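Local coordinates for protein acetylxylan esterase / glucomannan deacetylase (Cellvibrio japonicus, PDB 2WAA) that removes acetyl groups from plant cell wall polysaccharides, deacetylating xylan and glucomannan with equal efficiency as a family 2 carbohydrate esterase, at residues Arg187-Ser192 / Ser231-Asn236; Val182-Arg187 / Pro203-Phe208. All coordinates share one frame; numbering follows the deposited sequence.

Interaction 1: residues Arg187-Ser192 / Ser231-Asn236. With ACT (acetate ion), chain C; ACT (acetate ion), chain B.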
loop_
_atom_site.group_PDB
_atom_site.type_symbol
_atom_site.label_atom_id
_atom_site.label_comp_id
_atom_site.label_asym_id
_atom_site.label_seq_id
_atom_site.Cartn_x
_atom_site.Cartn_y
_atom_site.Cartn_z
ATOM N N ARG A 187 -2.962 -6.676 12.314
ATOM C CA ARG A 187 -4.236 -7.301 11.972
ATOM C C ARG A 187 -4.088 -8.649 11.260
ATOM O O ARG A 187 -3.061 -8.904 10.652
ATOM C CB ARG A 187 -5.086 -6.346 11.142
ATOM C CG ARG A 187 -5.317 -5.020 11.851
ATOM C CD ARG A 187 -6.323 -5.121 13.066
ATOM N NE ARG A 187 -6.359 -3.803 13.734
ATOM C CZ ARG A 187 -7.195 -2.815 13.382
ATOM N NH1 ARG A 187 -8.081 -2.998 12.387
ATOM N NH2 ARG A 187 -7.142 -1.645 14.015
ATOM N N GLY A 188 -5.116 -9.493 11.395
ATOM C CA GLY A 188 -5.126 -10.824 10.773
ATOM C C GLY A 188 -6.374 -11.054 9.966
ATOM O O GLY A 188 -7.230 -10.137 9.797
ATOM N N LEU A 189 -6.496 -12.280 9.461
ATOM C CA LEU A 189 -7.684 -12.709 8.773
ATOM C C LEU A 189 -8.855 -12.859 9.776
ATOM O O LEU A 189 -10.007 -12.476 9.487
ATOM C CB LEU A 189 -7.428 -14.078 8.109
ATOM C CG LEU A 189 -8.633 -14.618 7.375
ATOM C CD1 LEU A 189 -8.850 -13.843 6.047
ATOM C CD2 LEU A 189 -8.391 -16.082 7.083
ATOM N N ILE A 190 -8.527 -13.392 10.955
ATOM C CA ILE A 190 -9.535 -13.596 12.019
ATOM C C ILE A 190 -9.254 -12.963 13.367
ATOM O O ILE A 190 -10.186 -12.803 14.172
ATOM C CB ILE A 190 -9.909 -15.085 12.226
ATOM C CG1 ILE A 190 -8.794 -15.849 12.947
ATOM C CG2 ILE A 190 -10.300 -15.749 10.865
ATOM C CD1 ILE A 190 -9.221 -17.324 13.255
ATOM N N ARG A 191 -8.007 -12.613 13.657
ATOM C CA ARG A 191 -7.697 -11.950 14.938
ATOM C C ARG A 191 -6.417 -11.166 14.848
ATOM O O ARG A 191 -5.561 -11.421 13.967
ATOM C CB ARG A 191 -7.569 -12.980 16.077
ATOM C CG ARG A 191 -6.388 -13.911 15.884
ATOM C CD ARG A 191 -6.461 -15.100 16.920
ATOM N NE ARG A 191 -5.374 -16.080 16.752
ATOM C CZ ARG A 191 -5.231 -17.168 17.523
ATOM N NH1 ARG A 191 -6.098 -17.382 18.536
ATOM N NH2 ARG A 191 -4.221 -18.023 17.316
ATOM N N SER A 192 -6.282 -10.186 15.733
ATOM C CA SER A 192 -5.076 -9.403 15.831
ATOM C C SER A 192 -3.980 -10.122 16.630
ATOM O O SER A 192 -4.249 -11.164 17.255
ATOM C CB SER A 192 -5.429 -8.057 16.446
ATOM O OG SER A 192 -6.444 -7.424 15.658
ATOM N N SER A 231 -2.653 -12.226 -1.564
ATOM C CA SER A 231 -3.045 -12.140 -0.159
ATOM C C SER A 231 -1.920 -12.729 0.689
ATOM O O SER A 231 -1.635 -13.915 0.569
ATOM C CB SER A 231 -4.319 -12.949 0.069
ATOM O OG SER A 231 -4.688 -12.810 1.435
ATOM N N ALA A 232 -1.284 -11.891 1.509
ATOM C CA ALA A 232 -0.128 -12.242 2.343
ATOM C C ALA A 232 -0.498 -12.072 3.831
ATOM O O ALA A 232 0.380 -11.755 4.668
ATOM C CB ALA A 232 1.040 -11.308 1.964
ATOM N N ILE A 233 -1.752 -12.364 4.188
ATOM C CA ILE A 233 -2.208 -12.166 5.578
ATOM C C ILE A 233 -1.845 -13.419 6.368
ATOM O O ILE A 233 -1.609 -14.495 5.774
ATOM C CB ILE A 233 -3.743 -11.919 5.609
ATOM C CG1 ILE A 233 -4.197 -11.399 6.959
ATOM C CG2 ILE A 233 -4.512 -13.207 5.209
ATOM C CD1 ILE A 233 -3.808 -9.865 7.169
ATOM N N GLY A 234 -1.787 -13.304 7.695
ATOM C CA GLY A 234 -1.575 -14.485 8.512
ATOM C C GLY A 234 -0.651 -14.350 9.718
ATOM O O GLY A 234 -0.933 -14.968 10.742
ATOM N N THR A 235 0.447 -13.586 9.615
ATOM C CA THR A 235 1.393 -13.480 10.730
ATOM C C THR A 235 0.640 -13.243 12.050
ATOM O O THR A 235 0.904 -13.908 13.056
ATOM C CB THR A 235 2.319 -12.313 10.534
ATOM O OG1 THR A 235 3.004 -12.510 9.285
ATOM C CG2 THR A 235 3.367 -12.238 11.668
ATOM N N ASN A 236 -0.280 -12.297 12.063
ATOM C CA ASN A 236 -0.860 -11.908 13.364
ATOM C C ASN A 236 -1.854 -12.934 13.879
ATOM O O ASN A 236 -2.033 -13.082 15.100
ATOM C CB ASN A 236 -1.437 -10.480 13.268
ATOM C CG ASN A 236 -0.347 -9.471 12.949
ATOM O OD1 ASN A 236 0.683 -9.427 13.652
ATOM N ND2 ASN A 236 -0.513 -8.697 11.832
HETATM C C ACT C . 2.520 -7.212 11.754
HETATM O O ACT C . 3.059 -6.624 12.756
HETATM O OXT ACT C . 1.475 -6.680 11.314
HETATM C CH3 ACT C . 3.077 -8.456 11.115
HETATM C C ACT B . -4.324 -3.582 16.431
HETATM O O ACT B . -5.318 -2.830 16.658
HETATM O OXT ACT B . -4.070 -4.449 17.306
HETATM C CH3 ACT B . -3.488 -3.453 15.192
HETATM O O HOH W 1 -1.533 -11.087 9.596
#
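N236 reaches across to the backbone of R187, and one carboxamide nitrogen does two jobs. Among the direct polar contacts, N236 ND2 donates to R187 O at 2.8 Å, an almost straight bond (168°) whose acceptor lies close to the plane of the amide, although the nitrogen itself sits above the plane of the R187 carbonyl. The other N-H of N236 ND2 goes to OXT of an acetate ion at 2.9 Å, again nearly linear. A chi1 of -62° sets CG of N236 anti to its own carbonyl carbon, chi2 of -53° then turns the amide, and the grip of R187 O helps fix which way its N-H groups face.

A water adds the indirect polar link. It donates to R187 O and accepts from G234 N (2.9 Å) and N236 N (3.0 Å), tying the same carbonyl to the backbone of both residues.

Van der Waals contact belongs to I233. Its CG1, anti to the backbone N, lies 3.5 Å from L189 N, while I233 CD1 leans on R187 O at 3.7 Å. The apolar side-chain pair is I233 CG2 with L189 CB, 4.2 Å apart. L189 N and I190 N are in turn held by the carboxylate of D237.

OXT also accepts from G186 N, and the same acetate, probably from the crystallisation liquor, is hydrogen-bonded to S141 N and H316 NE2, where the acetate product would be expected. N236 and G186 are inferred transition-state stabilisers and S141 the inferred nucleophile, consistent with the oxyanion hole of an SGNH (GDSL-like) hydrolase.

Interaction 2: residues Val182-Arg187 / Pro203-Phe208; sequences VCWGGR and PDFYQF. With ACT (acetate ion), chain B; ACT (acetate ion), chain C.
F205 fits its ring against residues 182-184 and the turn that follows, and this is where packing is tight. W184 CB stands over one face of the ring, 3.8 Å from its centroid and 19° off the normal, a CH-pi contact displaced toward the CE2 rim. V182 O lies at the ring's edge, 3.8 Å from F205 CE1, and R187 CB approaches F205 CE2 at the same distance. C183 CA also comes within 3.7 Å of F205 CE1. The indole is inclined to the phenyl ring by 47°, neither stacked nor edge-to-face. Toward the CD1 side of the F205 ring, V182 CG1 packs on Y206 CA at 3.8 Å.

The looser side is the type II turn from W184 to R187, where G185 and G186 are partly exposed and make no contact with 203-208. Here G186 N donates to acetate OXT at 2.7 Å. The R187 guanidinium has W184 NE1 over one face, offset toward the rim, and NH1 bonded to A200 O and salt-bridged to D212; it bonds a second acetate only weakly. Chemically, then, the packing at the base of the turn is carbon against carbon and carbonyl, while the G186 N-H on the turn meets acetate at the probable oxyanion site.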
loop_
_atom_site.group_PDB
_atom_site.type_symbol
_atom_site.label_atom_id
_atom_site.label_comp_id
_atom_site.label_asym_id
_atom_site.label_seq_id
_atom_site.Cartn_x
_atom_site.Cartn_y
_atom_site.Cartn_z
ATOM N N VAL A 182 -3.387 -2.755 0.606
ATOM C CA VAL A 182 -4.562 -2.682 1.502
ATOM C C VAL A 182 -4.166 -3.590 2.656
ATOM O O VAL A 182 -4.292 -4.807 2.573
ATOM C CB VAL A 182 -5.864 -3.124 0.783
ATOM C CG1 VAL A 182 -7.048 -3.297 1.784
ATOM C CG2 VAL A 182 -6.240 -2.066 -0.267
ATOM N N CYS A 183 -3.625 -2.979 3.703
ATOM C CA CYS A 183 -2.919 -3.717 4.751
ATOM C C CYS A 183 -3.077 -2.910 6.033
ATOM O O CYS A 183 -3.314 -1.690 5.994
ATOM C CB CYS A 183 -1.451 -3.903 4.383
ATOM S SG CYS A 183 -0.688 -2.317 3.816
ATOM N N TRP A 184 -2.926 -3.579 7.170
ATOM C CA TRP A 184 -3.040 -2.893 8.463
ATOM C C TRP A 184 -2.144 -3.614 9.451
ATOM O O TRP A 184 -2.337 -4.828 9.715
ATOM C CB TRP A 184 -4.502 -2.931 8.941
ATOM C CG TRP A 184 -4.820 -1.861 9.963
ATOM C CD1 TRP A 184 -4.282 -1.743 11.198
ATOM C CD2 TRP A 184 -5.768 -0.803 9.829
ATOM N NE1 TRP A 184 -4.821 -0.668 11.865
ATOM C CE2 TRP A 184 -5.730 -0.061 11.024
ATOM C CE3 TRP A 184 -6.617 -0.387 8.798
ATOM C CZ2 TRP A 184 -6.532 1.054 11.235
ATOM C CZ3 TRP A 184 -7.406 0.741 9.000
ATOM C CH2 TRP A 184 -7.354 1.449 10.215
ATOM N N GLY A 185 -1.175 -2.910 10.016
ATOM C CA GLY A 185 -0.297 -3.564 10.989
ATOM C C GLY A 185 -1.027 -4.195 12.170
ATOM O O GLY A 185 -1.976 -3.620 12.732
ATOM N N GLY A 186 -0.533 -5.355 12.593
ATOM C CA GLY A 186 -1.080 -6.039 13.762
ATOM C C GLY A 186 -2.361 -6.822 13.510
ATOM O O GLY A 186 -2.766 -7.594 14.377
ATOM N N ARG A 187 -2.962 -6.676 12.314
ATOM C CA ARG A 187 -4.236 -7.301 11.972
ATOM C C ARG A 187 -4.088 -8.649 11.260
ATOM O O ARG A 187 -3.061 -8.904 10.652
ATOM C CB ARG A 187 -5.086 -6.346 11.142
ATOM C CG ARG A 187 -5.317 -5.020 11.851
ATOM C CD ARG A 187 -6.323 -5.121 13.066
ATOM N NE ARG A 187 -6.359 -3.803 13.734
ATOM C CZ ARG A 187 -7.195 -2.815 13.382
ATOM N NH1 ARG A 187 -8.081 -2.998 12.387
ATOM N NH2 ARG A 187 -7.142 -1.645 14.015
ATOM N N PRO A 203 -10.881 -9.091 6.198
ATOM C CA PRO A 203 -12.090 -9.024 5.378
ATOM C C PRO A 203 -12.931 -7.768 5.615
ATOM O O PRO A 203 -13.724 -7.416 4.731
ATOM C CB PRO A 203 -12.891 -10.273 5.794
ATOM C CG PRO A 203 -11.806 -11.279 6.260
ATOM C CD PRO A 203 -10.778 -10.349 6.965
ATOM N N ASP A 204 -12.752 -7.132 6.780
ATOM C CA ASP A 204 -13.421 -5.876 7.145
ATOM C C ASP A 204 -12.735 -4.673 6.526
ATOM O O ASP A 204 -13.362 -3.941 5.760
ATOM C CB ASP A 204 -13.481 -5.709 8.675
ATOM C CG ASP A 204 -14.157 -6.897 9.327
ATOM O OD1 ASP A 204 -15.304 -7.152 8.984
ATOM O OD2 ASP A 204 -13.553 -7.606 10.131
ATOM N N PHE A 205 -11.442 -4.494 6.793
ATOM C CA PHE A 205 -10.800 -3.272 6.268
ATOM C C PHE A 205 -10.570 -3.307 4.776
ATOM O O PHE A 205 -10.377 -2.262 4.163
ATOM C CB PHE A 205 -9.540 -2.808 7.065
ATOM C CG PHE A 205 -8.342 -3.750 6.965
ATOM C CD1 PHE A 205 -7.509 -3.758 5.831
ATOM C CD2 PHE A 205 -8.022 -4.598 8.041
ATOM C CE1 PHE A 205 -6.393 -4.646 5.762
ATOM C CE2 PHE A 205 -6.913 -5.488 7.981
ATOM C CZ PHE A 205 -6.092 -5.489 6.833
ATOM N N TYR A 206 -10.592 -4.492 4.182
ATOM C CA TYR A 206 -10.534 -4.604 2.729
ATOM C C TYR A 206 -11.700 -3.818 2.079
ATOM O O TYR A 206 -11.627 -3.426 0.912
ATOM C CB TYR A 206 -10.613 -6.072 2.327
ATOM C CG TYR A 206 -11.175 -6.311 0.946
ATOM C CD1 TYR A 206 -10.390 -6.170 -0.177
ATOM C CD2 TYR A 206 -12.491 -6.728 0.789
ATOM C CE1 TYR A 206 -10.918 -6.438 -1.478
ATOM C CE2 TYR A 206 -13.035 -6.985 -0.479
ATOM C CZ TYR A 206 -12.235 -6.830 -1.603
ATOM O OH TYR A 206 -12.784 -7.092 -2.846
ATOM N N GLN A 207 -12.775 -3.601 2.849
ATOM C CA GLN A 207 -13.927 -2.875 2.330
ATOM C C GLN A 207 -13.819 -1.360 2.463
ATOM O O GLN A 207 -14.674 -0.651 1.935
ATOM C CB GLN A 207 -15.238 -3.319 3.052
ATOM C CG GLN A 207 -15.622 -4.824 2.855
ATOM C CD GLN A 207 -16.011 -5.246 1.400
ATOM O OE1 GLN A 207 -16.069 -4.425 0.445
ATOM N NE2 GLN A 207 -16.244 -6.575 1.219
ATOM N N PHE A 208 -12.797 -0.857 3.153
ATOM C CA PHE A 208 -12.782 0.558 3.536
ATOM C C PHE A 208 -11.856 1.350 2.661
ATOM O O PHE A 208 -10.757 0.904 2.334
ATOM C CB PHE A 208 -12.251 0.685 4.973
ATOM C CG PHE A 208 -13.083 -0.036 6.008
ATOM C CD1 PHE A 208 -14.440 -0.243 5.790
ATOM C CD2 PHE A 208 -12.511 -0.423 7.213
ATOM C CE1 PHE A 208 -15.220 -0.874 6.774
ATOM C CE2 PHE A 208 -13.292 -1.068 8.193
ATOM C CZ PHE A 208 -14.615 -1.273 7.976
HETATM C C ACT B . -4.324 -3.582 16.431
HETATM O O ACT B . -5.318 -2.830 16.658
HETATM O OXT ACT B . -4.070 -4.449 17.306
HETATM C CH3 ACT B . -3.488 -3.453 15.192
HETATM C C ACT C . 2.520 -7.212 11.754
HETATM O O ACT C . 3.059 -6.624 12.756
HETATM O OXT ACT C . 1.475 -6.680 11.314
HETATM C CH3 ACT C . 3.077 -8.456 11.115
#

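Overall arrangement
Both interactions illustrate how an SGNH-type hydrolase builds a catalytic pocket from loops at the C-terminal ends of its parallel strands. Their centres are about 9 Å apart, and they share R187. The segments alternate along the chain: 182-187 runs directly into 187-192, then come 203-208 and finally 231-236. Strand 177-183, at one border of the five-stranded sheet, feeds interaction 2, while strand 228-231, beyond strand 133-139, leads into interaction 1. Interaction 2 thus sets the base of the loop against helix 202-205, and interaction 1 joins its continuation to helix 235-238. Between them they bring two inferred transition-state stabilisers, G186 and N236, to a single acetate.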